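Local coordinates for TPR repeat-containing protein (Cytophaga hutchinsonii, PDB 3U4T) that is of unknown function but, as a tetratricopeptide repeat protein, probably serves as a helical scaffold for binding other proteins, at residues A[108-119]-A[127-136]. The protein carries 1 engineered substitution. Numbering follows the deposited sequence.
Sequences LDMYGQIGSYFY and AIQYMEKQIR. Engineered in segment 127-136: Glu132 (natural residue Ser).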
loop_
_atom_site.group_PDB
_atom_site.type_symbol
_atom_site.label_atom_id
_atom_site.label_comp_id
_atom_site.label_asym_id
_atom_site.label_seq_id
_atom_site.Cartn_x
_atom_site.Cartn_y
_atom_site.Cartn_z
ATOM N N LEU A 108 4.287 10.718 -10.670
ATOM C CA LEU A 108 4.592 9.344 -11.040
ATOM C C LEU A 108 3.854 8.334 -10.181
ATOM O O LEU A 108 3.750 7.163 -10.543
ATOM C CB LEU A 108 6.090 9.086 -10.931
ATOM C CG LEU A 108 6.961 9.856 -11.925
ATOM C CD1 LEU A 108 8.416 9.482 -11.700
ATOM C CD2 LEU A 108 6.543 9.530 -13.354
ATOM N N ASP A 109 3.343 8.780 -9.039
ATOM C CA ASP A 109 2.620 7.883 -8.157
ATOM C C ASP A 109 1.323 7.375 -8.799
ATOM O O ASP A 109 0.792 6.344 -8.381
ATOM C CB ASP A 109 2.363 8.559 -6.797
ATOM C CG ASP A 109 1.708 9.924 -6.919
ATOM O OD1 ASP A 109 2.091 10.708 -7.810
ATOM O OD2 ASP A 109 0.815 10.222 -6.101
HETATM N N MSE A 110 0.824 8.075 -9.825
HETATM C CA MSE A 110 -0.396 7.646 -10.531
HETATM C C MSE A 110 -0.122 6.300 -11.202
HETATM O O MSE A 110 -0.992 5.427 -11.279
HETATM C CB MSE A 110 -0.817 8.662 -11.609
HETATM C CG MSE A 110 -1.341 9.971 -11.073
HETATM SE SE MSE A 110 -2.744 9.651 -9.797
HETATM C CE MSE A 110 -4.253 10.103 -10.849
ATOM N N TYR A 111 1.086 6.130 -11.716
ATOM C CA TYR A 111 1.412 4.857 -12.336
ATOM C C TYR A 111 1.423 3.792 -11.253
ATOM O O TYR A 111 1.085 2.628 -11.495
ATOM C CB TYR A 111 2.758 4.947 -13.048
ATOM C CG TYR A 111 2.708 5.871 -14.245
ATOM C CD1 TYR A 111 1.666 5.767 -15.174
ATOM C CD2 TYR A 111 3.708 6.817 -14.481
ATOM C CE1 TYR A 111 1.618 6.570 -16.309
ATOM C CE2 TYR A 111 3.672 7.632 -15.628
ATOM C CZ TYR A 111 2.621 7.491 -16.535
ATOM O OH TYR A 111 2.576 8.220 -17.702
ATOM N N GLY A 112 1.788 4.201 -10.042
ATOM C CA GLY A 112 1.798 3.258 -8.936
ATOM C C GLY A 112 0.372 2.850 -8.614
ATOM O O GLY A 112 0.114 1.722 -8.204
ATOM N N GLN A 113 -0.553 3.786 -8.804
ATOM C CA GLN A 113 -1.975 3.558 -8.558
ATOM C C GLN A 113 -2.542 2.587 -9.578
ATOM O O GLN A 113 -3.342 1.710 -9.251
ATOM C CB GLN A 113 -2.757 4.870 -8.663
ATOM C CG GLN A 113 -2.665 5.759 -7.451
ATOM C CD GLN A 113 -3.149 5.060 -6.219
ATOM O OE1 GLN A 113 -2.359 4.543 -5.440
ATOM N NE2 GLN A 113 -4.461 5.017 -6.041
ATOM N N ILE A 114 -2.113 2.744 -10.824
ATOM C CA ILE A 114 -2.601 1.888 -11.890
ATOM C C ILE A 114 -2.033 0.480 -11.745
ATOM O O ILE A 114 -2.734 -0.510 -11.966
ATOM C CB ILE A 114 -2.251 2.482 -13.255
ATOM C CG1 ILE A 114 -2.902 3.870 -13.379
ATOM C CG2 ILE A 114 -2.718 1.557 -14.351
ATOM C CD1 ILE A 114 -2.766 4.544 -14.743
ATOM N N GLY A 115 -0.766 0.394 -11.350
ATOM C CA GLY A 115 -0.134 -0.900 -11.161
ATOM C C GLY A 115 -0.781 -1.658 -10.017
ATOM O O GLY A 115 -1.126 -2.839 -10.159
ATOM N N SER A 116 -0.940 -0.999 -8.872
ATOM C CA SER A 116 -1.565 -1.643 -7.732
ATOM C C SER A 116 -2.900 -2.221 -8.159
ATOM O O SER A 116 -3.247 -3.336 -7.754
ATOM C CB SER A 116 -1.787 -0.645 -6.604
ATOM O OG SER A 116 -0.548 -0.186 -6.105
ATOM N N TYR A 117 -3.645 -1.470 -8.977
ATOM C CA TYR A 117 -4.950 -1.931 -9.450
ATOM C C TYR A 117 -4.852 -3.296 -10.114
ATOM O O TYR A 117 -5.577 -4.222 -9.771
ATOM C CB TYR A 117 -5.568 -0.966 -10.470
ATOM C CG TYR A 117 -6.827 -1.544 -11.090
ATOM C CD1 TYR A 117 -8.025 -1.574 -10.372
ATOM C CD2 TYR A 117 -6.800 -2.147 -12.343
ATOM C CE1 TYR A 117 -9.161 -2.194 -10.882
ATOM C CE2 TYR A 117 -7.937 -2.778 -12.871
ATOM C CZ TYR A 117 -9.113 -2.800 -12.130
ATOM O OH TYR A 117 -10.234 -3.452 -12.620
ATOM N N PHE A 118 -3.965 -3.414 -11.082
ATOM C CA PHE A 118 -3.817 -4.673 -11.789
ATOM C C PHE A 118 -3.185 -5.768 -10.918
ATOM O O PHE A 118 -3.395 -6.976 -11.149
ATOM C CB PHE A 118 -3.022 -4.430 -13.077
ATOM C CG PHE A 118 -3.796 -3.665 -14.111
ATOM C CD1 PHE A 118 -4.821 -4.278 -14.825
ATOM C CD2 PHE A 118 -3.563 -2.322 -14.312
ATOM C CE1 PHE A 118 -5.599 -3.560 -15.713
ATOM C CE2 PHE A 118 -4.346 -1.596 -15.207
ATOM C CZ PHE A 118 -5.362 -2.219 -15.904
ATOM N N TYR A 119 -2.422 -5.338 -9.916
ATOM C CA TYR A 119 -1.784 -6.250 -8.976
ATOM C C TYR A 119 -2.891 -6.920 -8.174
ATOM O O TYR A 119 -2.865 -8.134 -7.949
ATOM C CB TYR A 119 -0.842 -5.464 -8.050
ATOM C CG TYR A 119 -0.400 -6.206 -6.816
ATOM C CD1 TYR A 119 -1.179 -6.201 -5.660
ATOM C CD2 TYR A 119 0.809 -6.904 -6.793
ATOM C CE1 TYR A 119 -0.765 -6.871 -4.508
ATOM C CE2 TYR A 119 1.228 -7.572 -5.658
ATOM C CZ TYR A 119 0.439 -7.555 -4.519
ATOM O OH TYR A 119 0.856 -8.252 -3.406
ATOM N N ALA A 127 0.811 -4.846 -13.906
ATOM C CA ALA A 127 1.088 -4.148 -12.645
ATOM C C ALA A 127 2.567 -3.764 -12.530
ATOM O O ALA A 127 2.904 -2.629 -12.169
ATOM C CB ALA A 127 0.692 -5.031 -11.462
ATOM N N ILE A 128 3.444 -4.714 -12.838
ATOM C CA ILE A 128 4.874 -4.472 -12.791
ATOM C C ILE A 128 5.276 -3.411 -13.802
ATOM O O ILE A 128 6.049 -2.504 -13.477
ATOM C CB ILE A 128 5.671 -5.739 -13.120
ATOM C CG1 ILE A 128 5.413 -6.807 -12.061
ATOM C CG2 ILE A 128 7.158 -5.396 -13.209
ATOM C CD1 ILE A 128 6.088 -8.117 -12.374
ATOM N N GLN A 129 4.771 -3.538 -15.034
ATOM C CA GLN A 129 5.104 -2.572 -16.086
ATOM C C GLN A 129 4.878 -1.151 -15.615
ATOM O O GLN A 129 5.761 -0.294 -15.753
ATOM C CB GLN A 129 4.268 -2.771 -17.359
ATOM C CG GLN A 129 4.507 -1.618 -18.341
ATOM C CD GLN A 129 3.323 -1.283 -19.237
ATOM O OE1 GLN A 129 3.233 -0.170 -19.750
ATOM N NE2 GLN A 129 2.425 -2.248 -19.450
ATOM N N TYR A 130 3.689 -0.903 -15.067
ATOM C CA TYR A 130 3.329 0.419 -14.586
ATOM C C TYR A 130 4.024 0.833 -13.295
ATOM O O TYR A 130 4.342 2.012 -13.111
ATOM C CB TYR A 130 1.814 0.527 -14.430
ATOM C CG TYR A 130 1.112 0.988 -15.690
ATOM C CD1 TYR A 130 0.670 2.307 -15.830
ATOM C CD2 TYR A 130 0.916 0.119 -16.755
ATOM C CE1 TYR A 130 0.045 2.747 -17.014
ATOM C CE2 TYR A 130 0.297 0.548 -17.936
ATOM C CZ TYR A 130 -0.131 1.861 -18.055
ATOM O OH TYR A 130 -0.721 2.282 -19.223
HETATM N N MSE A 131 4.251 -0.122 -12.393
HETATM C CA MSE A 131 4.948 0.205 -11.158
HETATM C C MSE A 131 6.386 0.623 -11.487
HETATM O O MSE A 131 6.961 1.457 -10.798
HETATM C CB MSE A 131 4.943 -0.982 -10.196
HETATM C CG MSE A 131 3.733 -1.013 -9.262
HETATM SE SE MSE A 131 3.699 -2.630 -8.241
HETATM C CE MSE A 131 1.836 -2.549 -7.678
ATOM N N GLU A 132 6.954 0.060 -12.552
ATOM C CA GLU A 132 8.313 0.400 -12.960
ATOM C C GLU A 132 8.408 1.789 -13.588
ATOM O O GLU A 132 9.507 2.350 -13.685
ATOM C CB GLU A 132 8.861 -0.637 -13.943
ATOM C CG GLU A 132 9.168 -1.991 -13.323
ATOM C CD GLU A 132 9.707 -2.967 -14.342
ATOM O OE1 GLU A 132 9.176 -2.971 -15.464
ATOM O OE2 GLU A 132 10.645 -3.732 -14.039
ATOM N N LYS A 133 7.267 2.334 -14.021
ATOM C CA LYS A 133 7.224 3.672 -14.624
ATOM C C LYS A 133 7.589 4.727 -13.589
ATOM O O LYS A 133 7.859 5.871 -13.931
ATOM C CB LYS A 133 5.828 4.003 -15.162
ATOM C CG LYS A 133 5.424 3.300 -16.470
ATOM C CD LYS A 133 4.114 3.908 -16.992
ATOM C CE LYS A 133 3.478 3.081 -18.114
ATOM N NZ LYS A 133 4.340 2.927 -19.321
ATOM N N GLN A 134 7.574 4.345 -12.317
ATOM C CA GLN A 134 7.924 5.276 -11.251
ATOM C C GLN A 134 9.431 5.311 -11.048
ATOM O O GLN A 134 9.986 6.335 -10.666
ATOM C CB GLN A 134 7.277 4.854 -9.943
ATOM C CG GLN A 134 5.782 5.006 -9.893
ATOM C CD GLN A 134 5.195 4.154 -8.802
ATOM O OE1 GLN A 134 4.296 4.566 -8.087
ATOM N NE2 GLN A 134 5.704 2.941 -8.680
ATOM N N ILE A 135 10.085 4.185 -11.314
ATOM C CA ILE A 135 11.525 4.082 -11.129
ATOM C C ILE A 135 12.354 5.056 -11.955
ATOM O O ILE A 135 12.259 5.111 -13.183
ATOM C CB ILE A 135 12.039 2.651 -11.428
ATOM C CG1 ILE A 135 11.226 1.625 -10.641
ATOM C CG2 ILE A 135 13.510 2.522 -11.007
ATOM C CD1 ILE A 135 11.324 1.801 -9.156
ATOM N N ARG A 136 13.165 5.827 -11.245
ATOM C CA ARG A 136 14.077 6.789 -11.833
ATOM C C ARG A 136 15.360 6.527 -11.066
ATOM O O ARG A 136 15.329 5.912 -10.002
ATOM C CB ARG A 136 13.597 8.226 -11.590
ATOM C CG ARG A 136 12.376 8.627 -12.418
ATOM C CD ARG A 136 12.675 8.578 -13.915
ATOM N NE ARG A 136 11.558 9.074 -14.716
ATOM C CZ ARG A 136 10.517 8.340 -15.090
ATOM N NH1 ARG A 136 10.461 7.063 -14.737
ATOM N NH2 ARG A 136 9.531 8.884 -15.800
#
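Gly112, whose CA lies against Gln134 OE1, has its O gripped twice by Ser116: N and OG reach it from opposite faces of its plane, OG at 2.9 Å. This turns the hydroxyl back onto its own helix, while Met131 CE lies 3.4 Å from Ser116 N. Helices 109-119 and 127-131 run antiparallel, their axes 7.5 Å apart at 169°, as in the helical hairpins of tetratricopeptide repeats. Such closeness depends on small residues: Ala127 CB sits 3.1 Å from Gly115 O, and a CB on Gly115 would run into Ala127 O and Met131 CG. Gln134 donates NE2 to a lone pair of Met131 O, which holds its amide beside Gly112. With CG anti to its carbonyl carbon (chi1 -67°), Tyr111 turns one ring face to Lys133, whose CD stands over the ring centre, 3.5 Å from the centroid. Tyr130 takes Ile114 CG2 over one face and Lys133 CE over the other, and meets Tyr111 obliquely, planes at 61°. Replacing Tyr111 with alanine would probably strip the lysine methylenes of their aromatic support and open a gap beside Tyr130. With no hydrogen bond joining the two segments, their pairing rests on apolar and CH-pi contacts and close backbone fit.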